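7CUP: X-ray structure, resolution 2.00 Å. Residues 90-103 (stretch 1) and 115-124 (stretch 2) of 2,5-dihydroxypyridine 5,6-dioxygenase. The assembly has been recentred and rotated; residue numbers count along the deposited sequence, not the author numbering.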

# COMPACT_ATOMS: atom_id res chain seq x y z
N ALA A 90 -17.08 -6.86 -22.97
CA ALA A 90 -16.20 -7.58 -22.02
C ALA A 90 -17.05 -8.14 -20.89
O ALA A 90 -16.78 -9.26 -20.40
N LEU A 91 -18.13 -7.44 -20.54
CA LEU A 91 -19.09 -7.90 -19.51
C LEU A 91 -20.09 -8.89 -20.13
O LEU A 91 -20.40 -9.89 -19.46
N GLU A 92 -20.58 -8.64 -21.34
CA GLU A 92 -21.49 -9.56 -22.09
C GLU A 92 -20.85 -10.95 -22.28
O GLU A 92 -21.61 -11.94 -22.37
N ALA A 93 -19.53 -11.01 -22.34
CA ALA A 93 -18.76 -12.27 -22.44
C ALA A 93 -19.05 -13.18 -21.25
O ALA A 93 -19.01 -14.39 -21.44
N ALA A 94 -19.30 -12.61 -20.07
CA ALA A 94 -19.47 -13.36 -18.81
C ALA A 94 -20.88 -13.96 -18.72
O ALA A 94 -21.83 -13.37 -19.27
N ASP A 95 -21.05 -15.02 -17.94
CA ASP A 95 -22.41 -15.49 -17.56
C ASP A 95 -22.97 -14.57 -16.47
O ASP A 95 -24.17 -14.27 -16.48
N LEU A 96 -22.13 -14.14 -15.55
CA LEU A 96 -22.57 -13.33 -14.38
C LEU A 96 -21.54 -12.22 -14.17
O LEU A 96 -20.32 -12.51 -14.25
N VAL A 97 -22.01 -11.00 -13.98
CA VAL A 97 -21.14 -9.84 -13.61
C VAL A 97 -21.40 -9.55 -12.14
O VAL A 97 -22.60 -9.49 -11.79
N VAL A 98 -20.35 -9.53 -11.31
CA VAL A 98 -20.43 -8.94 -9.94
C VAL A 98 -20.08 -7.48 -10.08
O VAL A 98 -18.93 -7.18 -10.34
N ASP A 99 -21.03 -6.59 -9.91
CA ASP A 99 -20.78 -5.14 -10.04
C ASP A 99 -20.44 -4.57 -8.65
O ASP A 99 -21.31 -4.48 -7.79
N THR A 100 -19.18 -4.16 -8.46
CA THR A 100 -18.70 -3.45 -7.25
C THR A 100 -18.47 -1.97 -7.55
O THR A 100 -17.83 -1.32 -6.71
N MET A 101 -19.00 -1.43 -8.65
CA MET A 101 -18.81 0.01 -8.98
C MET A 101 -20.15 0.75 -9.18
O MET A 101 -20.09 1.99 -9.29
N MET A 102 -21.28 0.04 -9.26
CA MET A 102 -22.66 0.62 -9.27
C MET A 102 -22.92 1.20 -10.65
O MET A 102 -22.96 2.42 -10.77
N LEU A 103 -23.00 0.34 -11.65
CA LEU A 103 -23.47 0.69 -13.01
C LEU A 103 -24.93 1.04 -12.86
O LEU A 103 -25.72 0.12 -12.60
N THR A 115 -28.53 -9.87 -23.53
CA THR A 115 -27.71 -10.97 -24.11
C THR A 115 -27.93 -12.26 -23.31
O THR A 115 -27.46 -13.27 -23.80
N GLY A 116 -28.51 -12.24 -22.10
CA GLY A 116 -28.57 -13.42 -21.22
C GLY A 116 -27.64 -13.32 -20.00
O GLY A 116 -27.89 -14.02 -18.98
N THR A 117 -26.62 -12.47 -20.06
CA THR A 117 -25.74 -12.18 -18.91
C THR A 117 -26.58 -11.74 -17.70
O THR A 117 -27.53 -10.99 -17.89
N ARG A 118 -26.25 -12.24 -16.52
CA ARG A 118 -26.85 -11.89 -15.21
C ARG A 118 -25.95 -10.88 -14.47
O ARG A 118 -24.72 -10.95 -14.61
N ILE A 119 -26.53 -9.99 -13.68
CA ILE A 119 -25.73 -8.95 -12.96
C ILE A 119 -26.15 -8.94 -11.50
O ILE A 119 -27.36 -8.71 -11.22
N LEU A 120 -25.17 -9.15 -10.61
CA LEU A 120 -25.35 -9.01 -9.14
C LEU A 120 -24.62 -7.74 -8.68
O LEU A 120 -23.41 -7.68 -8.81
N LEU A 121 -25.35 -6.76 -8.16
CA LEU A 121 -24.75 -5.54 -7.55
C LEU A 121 -24.37 -5.89 -6.11
O LEU A 121 -25.16 -6.58 -5.43
N ALA A 122 -23.16 -5.51 -5.68
CA ALA A 122 -22.62 -5.81 -4.33
C ALA A 122 -21.68 -4.66 -3.94
O ALA A 122 -20.50 -4.72 -4.32
N VAL A 123 -22.20 -3.63 -3.26
CA VAL A 123 -21.42 -2.40 -2.99
C VAL A 123 -21.53 -2.02 -1.51
O VAL A 123 -20.66 -1.23 -1.05
N GLU A 124 -22.52 -2.55 -0.80
CA GLU A 124 -22.71 -2.22 0.63
C GLU A 124 -21.55 -2.84 1.39
O GLU A 124 -20.93 -3.81 0.94

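What backbone frame sets the side chains? Strands 96-99 and 118-121 run parallel, joined by hydrogen bonds such as Val97 N to Arg118 O (2.8 Å) and Leu120 N to Val97 O (2.8 Å). Extended strands turn successive side chains to alternate faces, and the register pairs them: Leu96, Val98, Arg118 and Leu120 share one face, Val97, Asp99, Ile119 and Leu121 the other.

How does Thr117 enter the contact? Its m rotamer (-61°) brings OG1 to Ala94 O, a 2.9 Å hydrogen bond it donates, and leaves CG2 3.9 Å from Val97 CG2. Ile119, m then t, sets CG1 4.3 Å from Val97 CB and CG2 4.2 Å from Asp99 CB, so its two branches meet different residues of that face; Val97, t, directs CG2 toward Thr117.

Where does the Arg118 side chain go? With chi1 between wells at -34° and chi2 t, the chain runs outward; chi3 (m) and chi4 (-72°) then turn it toward stretch 1, and Leu96 CB lies over one guanidinium face. Leu96 CD1 sits 3.9 Å from Arg118 NE. A water accepts from Arg118 NH1 (3.0 Å) and donates to Asp95 O (3.0 Å) and Gly116 O (2.5 Å), tying the strand entrances together.

What organises the far end? Asp99, t, accepts at OD1 from Met101 N and Met102 N, and at OD2 from Leu103 N, each 2.8 Å, holding the turn. Leu121 (t, p) places CD1 3.7 Å from Asp99 OD2, while its CD2 meets Met102 SD at 3.9 Å.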

# COMPACT_ATOMS: atom_id res chain seq x y z
CB ALA A 90 -15.09 -6.68 -21.53
CB LEU A 91 -19.79 -6.67 -18.94
CG LEU A 91 -18.86 -5.67 -18.26
CD1 LEU A 91 -19.62 -4.45 -17.79
CD2 LEU A 91 -18.13 -6.30 -17.07
CB GLU A 92 -21.84 -8.96 -23.45
CG GLU A 92 -22.79 -7.82 -23.30
CD GLU A 92 -23.17 -7.16 -24.61
OE1 GLU A 92 -22.68 -7.57 -25.67
OE2 GLU A 92 -23.99 -6.26 -24.55
CB ALA A 93 -17.28 -12.00 -22.56
CB ALA A 94 -19.22 -12.44 -17.63
CB ASP A 95 -22.37 -16.95 -17.14
CG ASP A 95 -22.00 -17.85 -18.31
OD1 ASP A 95 -22.80 -17.93 -19.27
OD2 ASP A 95 -20.88 -18.39 -18.28
CB LEU A 96 -22.65 -14.22 -13.14
CG LEU A 96 -23.18 -13.50 -11.89
CD1 LEU A 96 -24.26 -14.33 -11.18
CD2 LEU A 96 -22.07 -13.19 -10.93
CB VAL A 97 -21.44 -8.61 -14.50
CG1 VAL A 97 -20.66 -7.39 -14.03
CG2 VAL A 97 -21.15 -8.93 -15.96
CB VAL A 98 -19.48 -9.62 -8.95
CG1 VAL A 98 -19.60 -8.96 -7.60
CG2 VAL A 98 -19.76 -11.11 -8.87
CB ASP A 99 -21.99 -4.51 -10.73
CG ASP A 99 -21.93 -3.01 -10.84
OD1 ASP A 99 -20.86 -2.45 -10.51
OD2 ASP A 99 -22.98 -2.43 -11.19
CB THR A 100 -17.40 -4.08 -6.74
OG1 THR A 100 -16.32 -3.81 -7.65
CG2 THR A 100 -17.51 -5.57 -6.57
CB MET A 101 -17.92 0.21 -10.21
CG MET A 101 -18.59 -0.05 -11.53
SD MET A 101 -17.52 0.38 -12.94
CE MET A 101 -17.90 2.10 -13.17
CB MET A 102 -22.80 1.73 -8.22
CG MET A 102 -23.72 1.40 -7.09
SD MET A 102 -25.42 1.56 -7.59
CE MET A 102 -25.63 3.33 -7.43
CB LEU A 103 -23.36 -0.50 -13.96
CG LEU A 103 -22.00 -0.79 -14.57
CD1 LEU A 103 -22.16 -1.91 -15.57
CD2 LEU A 103 -21.39 0.45 -15.22
CB THR A 115 -26.20 -10.73 -24.14
OG1 THR A 115 -25.71 -10.73 -22.79
CG2 THR A 115 -25.78 -9.47 -24.87
CB THR A 117 -24.68 -11.14 -19.26
OG1 THR A 117 -23.89 -11.70 -20.32
CG2 THR A 117 -23.83 -10.77 -18.07
CB ARG A 118 -27.02 -13.11 -14.31
CG ARG A 118 -27.35 -14.38 -15.06
CD ARG A 118 -27.78 -15.52 -14.18
NE ARG A 118 -26.75 -16.27 -13.45
CZ ARG A 118 -25.87 -17.12 -13.98
NH1 ARG A 118 -25.75 -17.25 -15.30
NH2 ARG A 118 -25.06 -17.80 -13.19
CB ILE A 119 -25.89 -7.56 -13.60
CG1 ILE A 119 -25.55 -7.58 -15.10
CG2 ILE A 119 -25.05 -6.58 -12.79
CD1 ILE A 119 -25.71 -6.23 -15.81
CB LEU A 120 -24.79 -10.24 -8.43
CG LEU A 120 -24.98 -10.22 -6.91
CD1 LEU A 120 -26.45 -10.19 -6.55
CD2 LEU A 120 -24.30 -11.41 -6.28
CB LEU A 121 -25.75 -4.39 -7.63
CG LEU A 121 -25.26 -3.11 -6.94
CD1 LEU A 121 -24.06 -2.53 -7.66
CD2 LEU A 121 -26.39 -2.10 -6.82
CB ALA A 122 -21.89 -7.15 -4.30
CB VAL A 123 -21.84 -1.24 -3.91
CG1 VAL A 123 -21.31 -1.47 -5.31
CG2 VAL A 123 -23.34 -0.99 -3.91
CB GLU A 124 -24.05 -2.70 1.19
CG GLU A 124 -25.26 -1.97 0.65
CD GLU A 124 -25.38 -0.49 0.97
OE1 GLU A 124 -26.22 -0.15 1.80
OE2 GLU A 124 -24.72 0.33 0.27
O HOH W 1 -26.45 -15.77 -17.82